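Local structure of probable exosome complex exonuclease 2 (Pyrococcus abyssi, 2PO1) at residues E193-G205 with V219-T231. The protein is a probable non-catalytic component of the archaeal exosome, an RNA-degrading complex, and is thought to help structure the active site of its partner Rrp41. Sequence-based numbering, arbitrary orientation.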
loop_
_atom_site.group_PDB
_atom_site.type_symbol
_atom_site.label_atom_id
_atom_site.label_comp_id
_atom_site.label_asym_id
_atom_site.label_seq_id
_atom_site.Cartn_x
_atom_site.Cartn_y
_atom_site.Cartn_z
ATOM N N GLU C 193 29.495 -1.039 -21.843
ATOM C CA GLU C 193 30.545 -0.326 -22.534
ATOM C C GLU C 193 31.430 0.518 -21.669
ATOM O O GLU C 193 32.507 0.899 -22.079
ATOM C CB GLU C 193 29.895 0.507 -23.583
ATOM C CG GLU C 193 29.086 -0.389 -24.436
ATOM C CD GLU C 193 28.509 0.298 -25.617
ATOM O OE1 GLU C 193 28.450 1.536 -25.593
ATOM O OE2 GLU C 193 28.104 -0.414 -26.553
ATOM N N LYS C 194 31.010 0.775 -20.438
ATOM C CA LYS C 194 31.825 1.564 -19.536
ATOM C C LYS C 194 31.762 0.864 -18.209
ATOM O O LYS C 194 30.882 0.020 -17.990
ATOM C CB LYS C 194 31.292 2.999 -19.488
ATOM C CG LYS C 194 32.053 3.898 -20.456
ATOM C CD LYS C 194 31.240 5.104 -20.821
ATOM C CE LYS C 194 31.376 5.412 -22.328
ATOM N NZ LYS C 194 29.910 5.531 -22.786
ATOM N N ILE C 195 32.715 1.162 -17.327
ATOM C CA ILE C 195 32.689 0.560 -16.001
ATOM C C ILE C 195 32.683 1.598 -14.875
ATOM O O ILE C 195 33.666 1.737 -14.178
ATOM C CB ILE C 195 33.803 -0.522 -15.792
ATOM C CG1 ILE C 195 33.694 -1.582 -16.854
ATOM C CG2 ILE C 195 33.664 -1.221 -14.405
ATOM C CD1 ILE C 195 35.013 -2.240 -17.138
ATOM N N PRO C 196 31.548 2.289 -14.676
ATOM C CA PRO C 196 31.445 3.269 -13.618
ATOM C C PRO C 196 31.517 2.580 -12.265
ATOM O O PRO C 196 30.948 1.491 -12.085
ATOM C CB PRO C 196 30.043 3.860 -13.836
ATOM C CG PRO C 196 29.280 2.761 -14.470
ATOM C CD PRO C 196 30.266 2.152 -15.397
ATOM N N VAL C 197 32.239 3.211 -11.341
ATOM C CA VAL C 197 32.521 2.666 -10.020
ATOM C C VAL C 197 32.258 3.823 -9.084
ATOM O O VAL C 197 32.822 4.896 -9.284
ATOM C CB VAL C 197 34.010 2.203 -9.939
ATOM C CG1 VAL C 197 34.417 1.938 -8.514
ATOM C CG2 VAL C 197 34.210 0.944 -10.757
ATOM N N PRO C 198 31.340 3.653 -8.102
ATOM C CA PRO C 198 31.233 4.797 -7.186
ATOM C C PRO C 198 32.352 4.699 -6.195
ATOM O O PRO C 198 32.704 3.584 -5.740
ATOM C CB PRO C 198 29.893 4.599 -6.464
ATOM C CG PRO C 198 29.299 3.353 -7.001
ATOM C CD PRO C 198 30.403 2.572 -7.731
ATOM N N VAL C 199 32.953 5.844 -5.898
ATOM C CA VAL C 199 33.830 5.869 -4.761
ATOM C C VAL C 199 33.262 6.838 -3.749
ATOM O O VAL C 199 32.891 7.929 -4.113
ATOM C CB VAL C 199 35.235 6.244 -5.217
ATOM C CG1 VAL C 199 36.089 6.482 -4.036
ATOM C CG2 VAL C 199 35.800 5.102 -6.136
ATOM N N THR C 200 33.202 6.448 -2.483
ATOM C CA THR C 200 32.462 7.200 -1.489
ATOM C C THR C 200 33.356 7.572 -0.336
ATOM O O THR C 200 34.157 6.787 0.087
ATOM C CB THR C 200 31.260 6.385 -1.012
ATOM O OG1 THR C 200 30.282 6.363 -2.056
ATOM C CG2 THR C 200 30.688 6.972 0.192
ATOM N N PHE C 201 33.273 8.826 0.093
ATOM C CA PHE C 201 34.070 9.347 1.212
ATOM C C PHE C 201 33.148 9.754 2.341
ATOM O O PHE C 201 32.075 10.306 2.086
ATOM C CB PHE C 201 34.887 10.588 0.777
ATOM C CG PHE C 201 35.764 10.333 -0.418
ATOM C CD1 PHE C 201 35.210 10.230 -1.704
ATOM C CD2 PHE C 201 37.130 10.157 -0.258
ATOM C CE1 PHE C 201 36.021 9.940 -2.807
ATOM C CE2 PHE C 201 37.944 9.876 -1.368
ATOM C CZ PHE C 201 37.384 9.758 -2.630
ATOM N N ALA C 202 33.574 9.515 3.582
ATOM C CA ALA C 202 32.909 10.077 4.761
ATOM C C ALA C 202 33.715 11.285 5.160
ATOM O O ALA C 202 34.919 11.221 5.202
ATOM C CB ALA C 202 32.905 9.071 5.878
ATOM N N LYS C 203 33.055 12.408 5.400
ATOM C CA LYS C 203 33.731 13.504 6.032
ATOM C C LYS C 203 33.509 13.352 7.528
ATOM O O LYS C 203 32.355 13.311 8.009
ATOM C CB LYS C 203 33.187 14.829 5.534
ATOM C CG LYS C 203 33.709 16.034 6.271
ATOM C CD LYS C 203 33.528 17.274 5.421
ATOM C CE LYS C 203 34.080 18.489 6.148
ATOM N NZ LYS C 203 33.937 19.665 5.245
ATOM N N ILE C 204 34.615 13.227 8.255
ATOM C CA ILE C 204 34.617 13.161 9.727
ATOM C C ILE C 204 35.489 14.292 10.245
ATOM O O ILE C 204 36.705 14.284 10.058
ATOM C CB ILE C 204 35.138 11.804 10.208
ATOM C CG1 ILE C 204 34.381 10.681 9.486
ATOM C CG2 ILE C 204 35.073 11.709 11.735
ATOM C CD1 ILE C 204 34.858 9.245 9.813
ATOM N N GLY C 205 34.857 15.283 10.865
ATOM C CA GLY C 205 35.528 16.538 11.148
ATOM C C GLY C 205 36.032 17.143 9.846
ATOM O O GLY C 205 35.264 17.337 8.901
ATOM N N VAL C 219 29.708 7.996 12.847
ATOM C CA VAL C 219 30.213 9.239 13.369
ATOM C C VAL C 219 30.462 10.314 12.306
ATOM O O VAL C 219 30.882 11.403 12.633
ATOM C CB VAL C 219 31.521 8.987 14.163
ATOM C CG1 VAL C 219 31.374 7.727 15.034
ATOM C CG2 VAL C 219 32.707 8.881 13.241
ATOM N N MET C 220 30.203 10.032 11.032
ATOM C CA MET C 220 30.575 10.979 10.019
ATOM C C MET C 220 29.692 12.211 10.061
ATOM O O MET C 220 28.555 12.182 10.542
ATOM C CB MET C 220 30.493 10.334 8.625
ATOM C CG MET C 220 29.103 9.935 8.241
ATOM S SD MET C 220 29.099 9.181 6.655
ATOM C CE MET C 220 27.365 8.726 6.654
ATOM N N ASP C 221 30.213 13.281 9.505
ATOM C CA ASP C 221 29.451 14.482 9.373
ATOM C C ASP C 221 28.613 14.383 8.144
ATOM O O ASP C 221 27.450 14.743 8.150
ATOM C CB ASP C 221 30.401 15.667 9.272
ATOM C CG ASP C 221 30.960 16.020 10.599
ATOM O OD1 ASP C 221 30.155 16.305 11.505
ATOM O OD2 ASP C 221 32.173 15.941 10.769
ATOM N N GLY C 222 29.196 13.850 7.085
ATOM C CA GLY C 222 28.523 13.825 5.791
ATOM C C GLY C 222 29.291 12.896 4.887
ATOM O O GLY C 222 30.274 12.291 5.300
ATOM N N LYS C 223 28.837 12.775 3.640
ATOM C CA LYS C 223 29.385 11.742 2.796
ATOM C C LYS C 223 29.227 12.223 1.398
ATOM O O LYS C 223 28.361 13.033 1.135
ATOM C CB LYS C 223 28.568 10.488 3.025
ATOM C CG LYS C 223 28.687 9.423 2.005
ATOM C CD LYS C 223 27.836 8.257 2.461
ATOM C CE LYS C 223 28.717 7.272 3.156
ATOM N NZ LYS C 223 28.088 5.984 3.486
ATOM N N ILE C 224 30.116 11.796 0.516
ATOM C CA ILE C 224 30.010 12.204 -0.867
ATOM C C ILE C 224 30.449 11.043 -1.692
ATOM O O ILE C 224 31.413 10.354 -1.352
ATOM C CB ILE C 224 30.877 13.526 -1.216
ATOM C CG1 ILE C 224 30.542 14.003 -2.641
ATOM C CG2 ILE C 224 32.350 13.270 -1.047
ATOM C CD1 ILE C 224 30.986 15.414 -2.963
ATOM N N THR C 225 29.680 10.784 -2.746
ATOM C CA THR C 225 29.987 9.688 -3.645
ATOM C C THR C 225 30.247 10.295 -4.990
ATOM O O THR C 225 29.486 11.160 -5.427
ATOM C CB THR C 225 28.802 8.732 -3.766
ATOM O OG1 THR C 225 28.648 7.999 -2.544
ATOM C CG2 THR C 225 29.026 7.788 -4.916
ATOM N N ILE C 226 31.390 9.917 -5.569
ATOM C CA ILE C 226 31.783 10.261 -6.933
ATOM C C ILE C 226 31.871 8.988 -7.753
ATOM O O ILE C 226 32.665 8.107 -7.441
ATOM C CB ILE C 226 33.241 10.884 -6.990
ATOM C CG1 ILE C 226 33.473 11.897 -5.853
ATOM C CG2 ILE C 226 33.503 11.458 -8.344
ATOM C CD1 ILE C 226 32.497 13.095 -5.920
ATOM N N THR C 227 31.100 8.909 -8.824
ATOM C CA THR C 227 31.122 7.772 -9.689
ATOM C C THR C 227 31.747 8.128 -11.014
ATOM O O THR C 227 31.324 9.081 -11.668
ATOM C CB THR C 227 29.672 7.304 -9.963
ATOM O OG1 THR C 227 29.055 7.029 -8.723
ATOM C CG2 THR C 227 29.657 6.067 -10.859
ATOM N N THR C 228 32.769 7.380 -11.407
ATOM C CA THR C 228 33.548 7.724 -12.557
ATOM C C THR C 228 33.763 6.475 -13.391
ATOM O O THR C 228 33.756 5.368 -12.845
ATOM C CB THR C 228 34.914 8.324 -12.165
ATOM O OG1 THR C 228 35.649 7.352 -11.436
ATOM C CG2 THR C 228 34.712 9.538 -11.297
ATOM N N ASP C 229 33.978 6.657 -14.699
ATOM C CA ASP C 229 34.318 5.519 -15.579
ATOM C C ASP C 229 35.760 5.569 -16.062
ATOM O O ASP C 229 36.487 6.507 -15.711
ATOM C CB ASP C 229 33.350 5.390 -16.770
ATOM C CG ASP C 229 33.360 6.594 -17.669
ATOM O OD1 ASP C 229 32.291 6.841 -18.267
ATOM O OD2 ASP C 229 34.402 7.300 -17.819
ATOM N N GLU C 230 36.139 4.581 -16.884
ATOM C CA GLU C 230 37.502 4.413 -17.434
ATOM C C GLU C 230 37.911 5.605 -18.257
ATOM O O GLU C 230 39.060 5.699 -18.655
ATOM C CB GLU C 230 37.538 3.331 -18.522
ATOM C CG GLU C 230 37.008 2.001 -18.229
ATOM C CD GLU C 230 35.510 1.926 -18.458
ATOM O OE1 GLU C 230 34.792 2.455 -17.628
ATOM O OE2 GLU C 230 35.067 1.325 -19.437
ATOM N N THR C 231 36.951 6.437 -18.641
ATOM C CA THR C 231 37.192 7.424 -19.690
ATOM C C THR C 231 37.461 8.785 -19.062
ATOM O O THR C 231 37.537 9.778 -19.770
ATOM C CB THR C 231 36.023 7.503 -20.733
ATOM O OG1 THR C 231 34.869 8.148 -20.160
ATOM C CG2 THR C 231 35.592 6.088 -21.214
HETATM O O HOH W 1 34.630 6.889 -8.886
#
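V197-K203 and G222-T228 pair as the antiparallel central strands of the four-stranded sheet in the second domain of the RNase PH family fold, V199 lying opposite I226 and F201 opposite I224. Backbone bonds run both ways at these two pairs; V199 N reaches I226 O at 2.8 Å in a nearly straight bond (176°). A water spans the V197 end, donating to V197 O and I226 O and accepting from T228 OG1. At the other end D221 and G222 both face K203 in a classic beta bulge: K203 O takes D221 N at 2.6 Å and a weak second bond from G222 N.

On the face of F201 and I226, which helix 247-275 covers, F201 turns its CG beside the backbone N (chi1 -55°), presenting the ring edge to I224 O. The face of P198, T200 and A202 carries other packing: P198 CB lies 3.4 Å from T227 OG1, T200 CG2 rests on the K223 chain at CE, and A202 CB meets M220 CB. T200 OG1 hydrogen-bonds D154 OD1, and K223 NZ goes on to E217.

Beyond the strands, I195 N donates to E230 OE1, the E230 chain bending at chi2 (85°) to bring its carboxylate there. D229 stands alongside K194, its OD1 3.3 Å from K194 CD and hydrogen-bonded to an aromatic side chain of another protein chain, while K194 NZ bonds S120 O. D229 OD2 closes an Asx turn, taking T231 N and T231 OG1 from the same side of the carboxylate plane. An alanine in place of D229 would probably leave T231 N, T231 OG1 and the aromatic partner without this acceptor, freeing the turn to shift. At the far end G205 N donates to D221 OD2 at 2.8 Å, nearly along the carboxylate C-O axis.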